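Local coordinates for protein 361aa long hypothetical D-aminopeptidase (Pyrococcus horikoshii, PDB 2DRH) that is of unestablished function but probably acts as an aminopeptidase, at residues Met176-Ser189 and Val201-Leu215. Sequence-based numbering, arbitrary orientation.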
loop_
_atom_site.group_PDB
_atom_site.type_symbol
_atom_site.label_atom_id
_atom_site.label_comp_id
_atom_site.label_asym_id
_atom_site.label_seq_id
_atom_site.Cartn_x
_atom_site.Cartn_y
_atom_site.Cartn_z
ATOM N N MET A 176 8.852 -23.797 17.865
ATOM C CA MET A 176 7.919 -23.650 16.744
ATOM C C MET A 176 7.400 -24.963 16.140
ATOM O O MET A 176 8.016 -26.023 16.283
ATOM C CB MET A 176 8.568 -22.817 15.635
ATOM C CG MET A 176 8.964 -21.402 16.054
ATOM S SD MET A 176 7.576 -20.364 16.603
ATOM C CE MET A 176 8.371 -19.355 17.847
ATOM N N SER A 177 6.261 -24.869 15.460
ATOM C CA SER A 177 5.618 -26.011 14.818
ATOM C C SER A 177 5.350 -25.698 13.350
ATOM O O SER A 177 4.921 -24.598 13.019
ATOM C CB SER A 177 4.275 -26.318 15.496
ATOM O OG SER A 177 4.438 -26.560 16.874
ATOM N N ALA A 178 5.591 -26.670 12.475
ATOM C CA ALA A 178 5.353 -26.496 11.044
ATOM C C ALA A 178 4.766 -27.781 10.465
ATOM O O ALA A 178 5.380 -28.848 10.565
ATOM C CB ALA A 178 6.654 -26.147 10.330
ATOM N N PHE A 179 3.576 -27.679 9.875
ATOM C CA PHE A 179 2.912 -28.840 9.286
ATOM C C PHE A 179 2.705 -29.926 10.334
ATOM O O PHE A 179 2.667 -31.113 10.018
ATOM C CB PHE A 179 3.751 -29.391 8.128
ATOM C CG PHE A 179 3.919 -28.424 6.997
ATOM C CD1 PHE A 179 2.849 -28.127 6.152
ATOM C CD2 PHE A 179 5.135 -27.776 6.794
ATOM C CE1 PHE A 179 2.989 -27.198 5.123
ATOM C CE2 PHE A 179 5.284 -26.845 5.769
ATOM C CZ PHE A 179 4.211 -26.556 4.932
ATOM N N GLU A 180 2.577 -29.501 11.584
ATOM C CA GLU A 180 2.374 -30.408 12.704
ATOM C C GLU A 180 3.535 -31.363 12.942
ATOM O O GLU A 180 3.376 -32.459 13.474
ATOM C CB GLU A 180 1.039 -31.145 12.557
ATOM C CG GLU A 180 -0.115 -30.164 12.588
ATOM C CD GLU A 180 -1.477 -30.811 12.449
ATOM O OE1 GLU A 180 -1.929 -31.478 13.405
ATOM O OE2 GLU A 180 -2.089 -30.643 11.377
ATOM N N PHE A 181 4.712 -30.903 12.535
ATOM C CA PHE A 181 5.974 -31.595 12.747
ATOM C C PHE A 181 6.746 -30.497 13.470
ATOM O O PHE A 181 6.255 -29.367 13.577
ATOM C CB PHE A 181 6.667 -31.928 11.425
ATOM C CG PHE A 181 6.051 -33.087 10.686
ATOM C CD1 PHE A 181 6.004 -34.352 11.264
ATOM C CD2 PHE A 181 5.553 -32.921 9.396
ATOM C CE1 PHE A 181 5.472 -35.442 10.563
ATOM C CE2 PHE A 181 5.020 -33.999 8.685
ATOM C CZ PHE A 181 4.980 -35.261 9.269
ATOM N N LYS A 182 7.935 -30.797 13.976
ATOM C CA LYS A 182 8.691 -29.760 14.659
ATOM C C LYS A 182 9.143 -28.741 13.620
ATOM O O LYS A 182 9.603 -29.115 12.539
ATOM C CB LYS A 182 9.910 -30.353 15.357
ATOM C CG LYS A 182 10.681 -29.352 16.202
ATOM C CD LYS A 182 9.857 -28.883 17.396
ATOM C CE LYS A 182 10.572 -27.769 18.157
ATOM N NZ LYS A 182 10.868 -26.620 17.259
ATOM N N GLY A 183 8.989 -27.457 13.938
ATOM C CA GLY A 183 9.411 -26.408 13.025
ATOM C C GLY A 183 10.685 -25.767 13.543
ATOM O O GLY A 183 11.367 -26.350 14.387
ATOM N N GLY A 184 11.011 -24.572 13.051
ATOM C CA GLY A 184 12.208 -23.889 13.518
ATOM C C GLY A 184 12.951 -23.060 12.480
ATOM O O GLY A 184 12.349 -22.484 11.578
ATOM N N ILE A 185 14.274 -23.001 12.618
ATOM C CA ILE A 185 15.115 -22.239 11.702
ATOM C C ILE A 185 15.578 -23.102 10.533
ATOM O O ILE A 185 15.999 -24.242 10.719
ATOM C CB ILE A 185 16.365 -21.683 12.431
ATOM C CG1 ILE A 185 15.939 -20.752 13.573
ATOM C CG2 ILE A 185 17.281 -20.959 11.442
ATOM C CD1 ILE A 185 15.252 -19.468 13.122
ATOM N N GLY A 186 15.470 -22.552 9.327
ATOM C CA GLY A 186 15.901 -23.245 8.126
ATOM C C GLY A 186 16.639 -22.238 7.259
ATOM O O GLY A 186 16.376 -21.042 7.351
ATOM N N SER A 187 17.569 -22.687 6.424
ATOM C CA SER A 187 18.292 -21.742 5.581
ATOM C C SER A 187 18.832 -22.381 4.310
ATOM O O SER A 187 18.980 -23.600 4.217
ATOM C CB SER A 187 19.441 -21.097 6.367
ATOM O OG SER A 187 19.857 -19.884 5.746
ATOM N N ALA A 188 19.109 -21.542 3.321
ATOM C CA ALA A 188 19.630 -22.011 2.047
ATOM C C ALA A 188 20.021 -20.807 1.212
ATOM O O ALA A 188 19.603 -19.689 1.501
ATOM C CB ALA A 188 18.575 -22.845 1.312
ATOM N N SER A 189 20.825 -21.035 0.180
ATOM C CA SER A 189 21.258 -19.952 -0.689
ATOM C C SER A 189 21.335 -20.442 -2.122
ATOM O O SER A 189 21.363 -21.646 -2.377
ATOM C CB SER A 189 22.633 -19.431 -0.259
ATOM O OG SER A 189 23.633 -20.402 -0.499
ATOM N N VAL A 201 21.958 -15.212 -3.446
ATOM C CA VAL A 201 20.684 -14.931 -2.793
ATOM C C VAL A 201 20.543 -15.941 -1.663
ATOM O O VAL A 201 20.436 -17.142 -1.911
ATOM C CB VAL A 201 19.484 -15.110 -3.743
ATOM C CG1 VAL A 201 18.175 -15.012 -2.945
ATOM C CG2 VAL A 201 19.519 -14.042 -4.835
ATOM N N GLY A 202 20.560 -15.456 -0.426
ATOM C CA GLY A 202 20.426 -16.346 0.712
ATOM C C GLY A 202 19.102 -16.181 1.441
ATOM O O GLY A 202 18.470 -15.125 1.373
ATOM N N ALA A 203 18.681 -17.221 2.152
ATOM C CA ALA A 203 17.424 -17.153 2.883
ATOM C C ALA A 203 17.459 -17.858 4.223
ATOM O O ALA A 203 18.033 -18.931 4.360
ATOM C CB ALA A 203 16.292 -17.728 2.040
ATOM N N LEU A 204 16.846 -17.226 5.214
ATOM C CA LEU A 204 16.733 -17.795 6.543
ATOM C C LEU A 204 15.252 -17.684 6.897
ATOM O O LEU A 204 14.656 -16.605 6.804
ATOM C CB LEU A 204 17.583 -17.018 7.551
ATOM C CG LEU A 204 17.494 -17.529 8.997
ATOM C CD1 LEU A 204 18.702 -17.067 9.772
ATOM C CD2 LEU A 204 16.209 -17.030 9.672
ATOM N N VAL A 205 14.648 -18.795 7.289
ATOM C CA VAL A 205 13.241 -18.764 7.632
ATOM C C VAL A 205 12.976 -19.291 9.027
ATOM O O VAL A 205 13.729 -20.105 9.554
ATOM C CB VAL A 205 12.398 -19.597 6.639
ATOM C CG1 VAL A 205 12.642 -19.118 5.206
ATOM C CG2 VAL A 205 12.736 -21.077 6.789
ATOM N N LEU A 206 11.892 -18.801 9.615
ATOM C CA LEU A 206 11.439 -19.221 10.935
ATOM C C LEU A 206 10.071 -19.774 10.584
ATOM O O LEU A 206 9.128 -19.015 10.388
ATOM C CB LEU A 206 11.310 -18.014 11.876
ATOM C CG LEU A 206 10.711 -18.278 13.265
ATOM C CD1 LEU A 206 11.542 -19.320 13.986
ATOM C CD2 LEU A 206 10.652 -16.986 14.069
ATOM N N SER A 207 9.980 -21.096 10.466
ATOM C CA SER A 207 8.736 -21.745 10.080
ATOM C C SER A 207 7.861 -22.102 11.262
ATOM O O SER A 207 8.323 -22.696 12.233
ATOM C CB SER A 207 9.037 -23.011 9.274
ATOM O OG SER A 207 9.710 -23.967 10.077
ATOM N N ASN A 208 6.583 -21.762 11.163
ATOM C CA ASN A 208 5.646 -22.048 12.240
ATOM C C ASN A 208 4.229 -22.048 11.685
ATOM O O ASN A 208 3.316 -21.482 12.287
ATOM C CB ASN A 208 5.785 -20.988 13.339
ATOM C CG ASN A 208 4.928 -21.290 14.556
ATOM O OD1 ASN A 208 5.090 -22.329 15.205
ATOM N ND2 ASN A 208 4.008 -20.386 14.868
ATOM N N PHE A 209 4.050 -22.703 10.540
ATOM C CA PHE A 209 2.750 -22.744 9.870
ATOM C C PHE A 209 2.407 -24.099 9.272
ATOM O O PHE A 209 3.172 -25.064 9.363
ATOM C CB PHE A 209 2.732 -21.741 8.716
ATOM C CG PHE A 209 3.605 -22.156 7.553
ATOM C CD1 PHE A 209 4.990 -21.977 7.601
ATOM C CD2 PHE A 209 3.053 -22.779 6.437
ATOM C CE1 PHE A 209 5.815 -22.419 6.546
ATOM C CE2 PHE A 209 3.867 -23.225 5.378
ATOM C CZ PHE A 209 5.248 -23.043 5.436
ATOM N N GLY A 210 1.233 -24.141 8.648
ATOM C CA GLY A 210 0.780 -25.328 7.949
ATOM C C GLY A 210 0.095 -26.463 8.664
ATOM O O GLY A 210 0.387 -26.766 9.824
ATOM N N ARG A 211 -0.839 -27.080 7.942
ATOM C CA ARG A 211 -1.584 -28.242 8.417
ATOM C C ARG A 211 -0.727 -29.422 7.975
ATOM O O ARG A 211 0.031 -29.309 7.008
ATOM C CB ARG A 211 -2.947 -28.339 7.723
ATOM C CG ARG A 211 -4.049 -27.473 8.295
ATOM C CD ARG A 211 -5.175 -27.364 7.275
ATOM N NE ARG A 211 -6.492 -27.191 7.879
ATOM C CZ ARG A 211 -7.139 -28.143 8.545
ATOM N NH1 ARG A 211 -6.590 -29.341 8.699
ATOM N NH2 ARG A 211 -8.344 -27.902 9.044
ATOM N N ARG A 212 -0.849 -30.548 8.663
ATOM C CA ARG A 212 -0.058 -31.724 8.325
ATOM C C ARG A 212 -0.158 -32.126 6.852
ATOM O O ARG A 212 0.859 -32.376 6.199
ATOM C CB ARG A 212 -0.474 -32.909 9.210
ATOM C CG ARG A 212 0.224 -34.220 8.866
ATOM C CD ARG A 212 1.736 -34.118 9.036
ATOM N NE ARG A 212 2.136 -34.024 10.437
ATOM C CZ ARG A 212 2.004 -35.010 11.318
ATOM N NH1 ARG A 212 1.481 -36.172 10.948
ATOM N NH2 ARG A 212 2.387 -34.832 12.572
ATOM N N GLU A 213 -1.382 -32.172 6.334
ATOM C CA GLU A 213 -1.622 -32.573 4.953
ATOM C C GLU A 213 -1.257 -31.584 3.851
ATOM O O GLU A 213 -1.313 -31.940 2.670
ATOM C CB GLU A 213 -3.084 -32.999 4.775
ATOM C CG GLU A 213 -4.084 -32.140 5.532
ATOM C CD GLU A 213 -3.895 -32.238 7.038
ATOM O OE1 GLU A 213 -3.898 -33.372 7.561
ATOM O OE2 GLU A 213 -3.738 -31.188 7.695
ATOM N N ASP A 214 -0.896 -30.356 4.204
ATOM C CA ASP A 214 -0.531 -29.390 3.175
ATOM C C ASP A 214 0.904 -29.610 2.683
ATOM O O ASP A 214 1.210 -29.383 1.513
ATOM C CB ASP A 214 -0.657 -27.954 3.697
ATOM C CG ASP A 214 -2.068 -27.612 4.160
ATOM O OD1 ASP A 214 -3.047 -28.059 3.525
ATOM O OD2 ASP A 214 -2.188 -26.873 5.158
ATOM N N LEU A 215 1.771 -30.063 3.583
ATOM C CA LEU A 215 3.184 -30.282 3.280
ATOM C C LEU A 215 3.479 -30.817 1.879
ATOM O O LEU A 215 3.073 -31.922 1.502
ATOM C CB LEU A 215 3.811 -31.198 4.343
ATOM C CG LEU A 215 5.325 -31.453 4.247
ATOM C CD1 LEU A 215 6.097 -30.138 4.197
ATOM C CD2 LEU A 215 5.766 -32.285 5.438
HETATM O O HOH W 1 1.926 -26.823 12.467
#
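Arg212 runs alongside the type I' turn Ala178-Phe181 and lies flat on the ring of Phe181. Its CB sits near Glu180 OE2. CG stands anti to the backbone N (chi1 176°), and bends at chi2 and chi3 bring Arg212 CD within 3.3 Å of both Phe179 O and Phe181 CE2. Arg212 NE donates to Phe179 O at 3.0 Å, in the carbonyl plane but with a bent N-H angle. Arg212 CZ lies over the Phe181 ring face, 3.9 Å from the centroid, with the planes 11° apart: a stacked cation-pi pair. Arg212 NH2 gives a nearly straight bond to Glu180 O at 2.7 Å, from above that carbonyl plane. NH1 turns to Trp229 O.

The backbone N of Arg212 also donates to Glu180 OE2 at 3.0 Å, while Glu180 OE1 takes Gly233 N. Nearby, Leu215 CD1 makes a CH-pi contact over one face of Phe179. Phe209 O lies over the opposite face.

Strands 184-189 and 201-207 pair antiparallel, as arms of the hairpin 184-193/198-207. Just past it, Asn208 OD1 accepts from Ser177 N at 2.8 Å, almost straight. For the buried Arg212, three carbonyl bonds and the Phe181 face fix the guanidinium's rotation and tie turn 178-181 to the loop after strand 201-207.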